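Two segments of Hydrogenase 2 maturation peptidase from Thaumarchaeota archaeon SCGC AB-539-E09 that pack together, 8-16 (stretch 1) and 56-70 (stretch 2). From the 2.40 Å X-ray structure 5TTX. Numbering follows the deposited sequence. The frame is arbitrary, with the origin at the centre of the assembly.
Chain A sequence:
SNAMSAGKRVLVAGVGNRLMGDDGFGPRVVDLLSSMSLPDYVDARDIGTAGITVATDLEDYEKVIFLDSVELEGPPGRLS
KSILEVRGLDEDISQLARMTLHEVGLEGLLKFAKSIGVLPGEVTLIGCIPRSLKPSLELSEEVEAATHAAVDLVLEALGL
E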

# COMPACT_ATOMS: atom_id res chain seq x y z
N LYS A 8 18.70 -32.96 15.89
CA LYS A 8 17.89 -33.00 14.67
C LYS A 8 18.25 -31.82 13.77
O LYS A 8 17.47 -30.88 13.62
CB LYS A 8 16.40 -32.97 15.03
CG LYS A 8 15.44 -33.32 13.89
CD LYS A 8 14.00 -32.90 14.22
CE LYS A 8 13.11 -32.93 12.98
NZ LYS A 8 11.80 -32.23 13.20
N ARG A 9 19.43 -31.86 13.17
CA ARG A 9 19.96 -30.69 12.47
C ARG A 9 20.19 -30.90 10.98
O ARG A 9 19.91 -29.99 10.20
CB ARG A 9 21.28 -30.24 13.12
CG ARG A 9 21.08 -29.56 14.43
CD ARG A 9 20.77 -28.08 14.23
NE ARG A 9 20.21 -27.45 15.43
CZ ARG A 9 20.05 -26.13 15.57
NH1 ARG A 9 20.41 -25.30 14.59
NH2 ARG A 9 19.53 -25.64 16.69
N VAL A 10 20.70 -32.05 10.57
CA VAL A 10 20.95 -32.34 9.17
C VAL A 10 20.04 -33.48 8.73
O VAL A 10 19.91 -34.48 9.45
CB VAL A 10 22.42 -32.72 8.91
CG1 VAL A 10 22.58 -33.23 7.47
CG2 VAL A 10 23.31 -31.52 9.17
N LEU A 11 19.41 -33.32 7.56
CA LEU A 11 18.56 -34.33 6.97
C LEU A 11 19.25 -34.86 5.73
O LEU A 11 19.59 -34.08 4.83
CB LEU A 11 17.18 -33.76 6.59
CG LEU A 11 16.36 -34.70 5.68
CD1 LEU A 11 16.05 -36.00 6.40
CD2 LEU A 11 15.04 -34.06 5.17
N VAL A 12 19.47 -36.17 5.68
CA VAL A 12 19.85 -36.83 4.43
C VAL A 12 18.68 -37.70 4.00
O VAL A 12 18.31 -38.66 4.70
CB VAL A 12 21.13 -37.67 4.60
CG1 VAL A 12 21.57 -38.27 3.26
CG2 VAL A 12 22.25 -36.84 5.23
N ALA A 13 18.10 -37.38 2.84
CA ALA A 13 16.83 -37.94 2.39
C ALA A 13 17.04 -38.78 1.14
O ALA A 13 17.47 -38.26 0.11
CB ALA A 13 15.80 -36.84 2.12
N GLY A 14 16.72 -40.07 1.24
CA GLY A 14 16.70 -40.93 0.07
C GLY A 14 15.32 -40.99 -0.54
O GLY A 14 14.34 -41.30 0.15
N VAL A 15 15.23 -40.68 -1.82
CA VAL A 15 13.95 -40.56 -2.51
C VAL A 15 13.92 -41.55 -3.66
O VAL A 15 14.84 -41.57 -4.49
CB VAL A 15 13.71 -39.13 -3.03
CG1 VAL A 15 12.39 -39.05 -3.72
CG2 VAL A 15 13.79 -38.13 -1.91
N GLY A 16 12.86 -42.35 -3.73
CA GLY A 16 12.62 -43.22 -4.87
C GLY A 16 11.89 -44.47 -4.43
O GLY A 16 11.59 -44.67 -3.25
N THR A 56 6.46 -28.39 10.14
CA THR A 56 6.64 -29.29 11.28
C THR A 56 7.57 -30.46 10.99
O THR A 56 7.60 -31.43 11.78
CB THR A 56 5.29 -29.84 11.80
OG1 THR A 56 4.76 -30.78 10.85
CG2 THR A 56 4.28 -28.72 12.03
N ASP A 57 8.33 -30.43 9.90
CA ASP A 57 9.23 -31.54 9.59
C ASP A 57 10.47 -31.02 8.89
O ASP A 57 11.51 -30.86 9.52
CB ASP A 57 8.52 -32.61 8.74
CG ASP A 57 9.35 -33.87 8.55
OD1 ASP A 57 10.39 -34.00 9.22
OD2 ASP A 57 8.98 -34.73 7.72
N LEU A 58 10.37 -30.73 7.59
CA LEU A 58 11.55 -30.31 6.83
C LEU A 58 12.12 -29.00 7.36
O LEU A 58 13.34 -28.82 7.42
CB LEU A 58 11.19 -30.20 5.35
CG LEU A 58 12.33 -30.02 4.36
CD1 LEU A 58 13.40 -31.09 4.51
CD2 LEU A 58 11.74 -30.08 2.99
N GLU A 59 11.25 -28.09 7.79
CA GLU A 59 11.73 -26.80 8.28
C GLU A 59 12.54 -26.91 9.56
O GLU A 59 13.25 -25.96 9.91
CB GLU A 59 10.55 -25.85 8.49
CG GLU A 59 9.71 -26.18 9.70
CD GLU A 59 8.53 -25.24 9.85
OE1 GLU A 59 8.52 -24.17 9.19
OE2 GLU A 59 7.60 -25.56 10.62
N ASP A 60 12.49 -28.04 10.26
CA ASP A 60 13.29 -28.16 11.47
C ASP A 60 14.74 -28.54 11.20
O ASP A 60 15.51 -28.68 12.15
CB ASP A 60 12.66 -29.18 12.42
CG ASP A 60 11.25 -28.78 12.84
OD1 ASP A 60 10.94 -27.57 12.80
OD2 ASP A 60 10.47 -29.69 13.20
N TYR A 61 15.13 -28.70 9.94
CA TYR A 61 16.53 -28.94 9.60
C TYR A 61 17.16 -27.65 9.12
O TYR A 61 16.50 -26.78 8.55
CB TYR A 61 16.68 -30.02 8.53
CG TYR A 61 16.12 -31.33 8.98
CD1 TYR A 61 16.91 -32.23 9.67
CD2 TYR A 61 14.79 -31.65 8.75
CE1 TYR A 61 16.40 -33.44 10.13
CE2 TYR A 61 14.27 -32.86 9.19
CZ TYR A 61 15.08 -33.74 9.88
OH TYR A 61 14.56 -34.93 10.32
N GLU A 62 18.46 -27.52 9.35
CA GLU A 62 19.23 -26.41 8.80
C GLU A 62 19.98 -26.80 7.54
O GLU A 62 20.44 -25.92 6.81
CB GLU A 62 20.22 -25.89 9.85
CG GLU A 62 21.38 -26.83 10.11
CD GLU A 62 22.35 -26.30 11.18
OE1 GLU A 62 22.15 -25.16 11.65
OE2 GLU A 62 23.30 -27.03 11.53
N LYS A 63 20.14 -28.08 7.27
CA LYS A 63 20.82 -28.52 6.07
C LYS A 63 20.12 -29.77 5.57
O LYS A 63 19.71 -30.62 6.37
CB LYS A 63 22.31 -28.74 6.35
CG LYS A 63 23.12 -29.23 5.17
CD LYS A 63 24.59 -29.29 5.53
CE LYS A 63 25.44 -29.80 4.38
NZ LYS A 63 25.53 -28.76 3.31
N VAL A 64 19.91 -29.86 4.25
CA VAL A 64 19.25 -31.00 3.63
C VAL A 64 20.09 -31.48 2.47
O VAL A 64 20.62 -30.68 1.69
CB VAL A 64 17.83 -30.67 3.13
CG1 VAL A 64 17.20 -31.91 2.58
CG2 VAL A 64 16.99 -30.18 4.27
N ILE A 65 20.22 -32.81 2.36
CA ILE A 65 20.82 -33.49 1.22
C ILE A 65 19.80 -34.48 0.69
O ILE A 65 19.34 -35.36 1.43
CB ILE A 65 22.11 -34.22 1.63
CG1 ILE A 65 23.12 -33.23 2.20
CG2 ILE A 65 22.70 -35.04 0.48
CD1 ILE A 65 24.43 -33.91 2.64
N PHE A 66 19.42 -34.33 -0.58
CA PHE A 66 18.47 -35.22 -1.25
C PHE A 66 19.23 -36.15 -2.17
O PHE A 66 20.10 -35.71 -2.94
CB PHE A 66 17.43 -34.46 -2.08
CG PHE A 66 16.23 -34.02 -1.29
CD1 PHE A 66 15.13 -34.84 -1.16
CD2 PHE A 66 16.21 -32.76 -0.67
CE1 PHE A 66 14.02 -34.43 -0.41
CE2 PHE A 66 15.11 -32.35 0.06
CZ PHE A 66 14.01 -33.19 0.20
N LEU A 67 18.86 -37.43 -2.14
CA LEU A 67 19.42 -38.44 -3.03
C LEU A 67 18.29 -39.06 -3.83
O LEU A 67 17.27 -39.49 -3.26
CB LEU A 67 20.19 -39.50 -2.24
CG LEU A 67 21.37 -38.94 -1.43
CD1 LEU A 67 21.26 -39.53 -0.07
CD2 LEU A 67 22.69 -39.34 -2.04
N ASP A 68 18.46 -39.11 -5.15
CA ASP A 68 17.42 -39.68 -6.00
C ASP A 68 18.07 -40.20 -7.27
O ASP A 68 19.28 -40.09 -7.47
CB ASP A 68 16.32 -38.66 -6.31
CG ASP A 68 16.82 -37.46 -7.11
OD1 ASP A 68 18.04 -37.32 -7.30
OD2 ASP A 68 16.00 -36.64 -7.57
N SER A 69 17.23 -40.71 -8.15
CA SER A 69 17.67 -41.23 -9.44
C SER A 69 17.24 -40.24 -10.53
O SER A 69 16.10 -39.76 -10.52
CB SER A 69 17.09 -42.63 -9.66
OG SER A 69 17.39 -43.14 -10.95
N VAL A 70 18.15 -39.91 -11.44
CA VAL A 70 17.91 -38.89 -12.46
C VAL A 70 18.43 -39.40 -13.80
O VAL A 70 19.58 -39.82 -13.91
CB VAL A 70 18.60 -37.54 -12.13
CG1 VAL A 70 18.00 -36.90 -10.89
CG2 VAL A 70 20.10 -37.74 -11.94
O HOH W 1 14.38 -41.17 -7.38

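Strands 10-15 and 63-69 run parallel, and the odd-numbered residues of the first carry the hydrogen bonds: Leu 11, Ala 13 and Val 15 donate N to the O of Lys 63, Ile 65 and Leu 67, while Leu 11 O and Ala 13 O accept from Ile 65 N and Leu 67 N. This register sets which side chains meet. Leu 11, with chi1 t and chi2 p, shares a face of the sheet with Val 64, Ala 13 and Phe 66. Its CB lies over the Tyr 61 ring, 3.4 Å from Tyr 61 CD1, and its CD2 reaches Leu 58 CD1 at 3.5 Å. Tyr 61 (chi1 m, chi2 -88°) thus offers its ring face to Leu 11. Phe 66 repeats the arrangement with nearly the same chi2, -89°: Ala 13 CB sits over the ring, 3.9 Å from Phe 66 CD1, whereas Val 15 CG2 approaches its edge, 3.6 Å from the same CD1. On the other face, Val 12, in the t rotamer, places CG1 3.6 Å from Leu 67 CD1; Leu 67 chi2, 133°, is off-well. Lys 8, extended with all four chi angles t but poorly ordered, brings NZ to 2.9 Å from Asp 60 OD2 in a salt bridge. Arg 9 NH1 makes a weak, 3.4 Å bond to Glu 62 OE1.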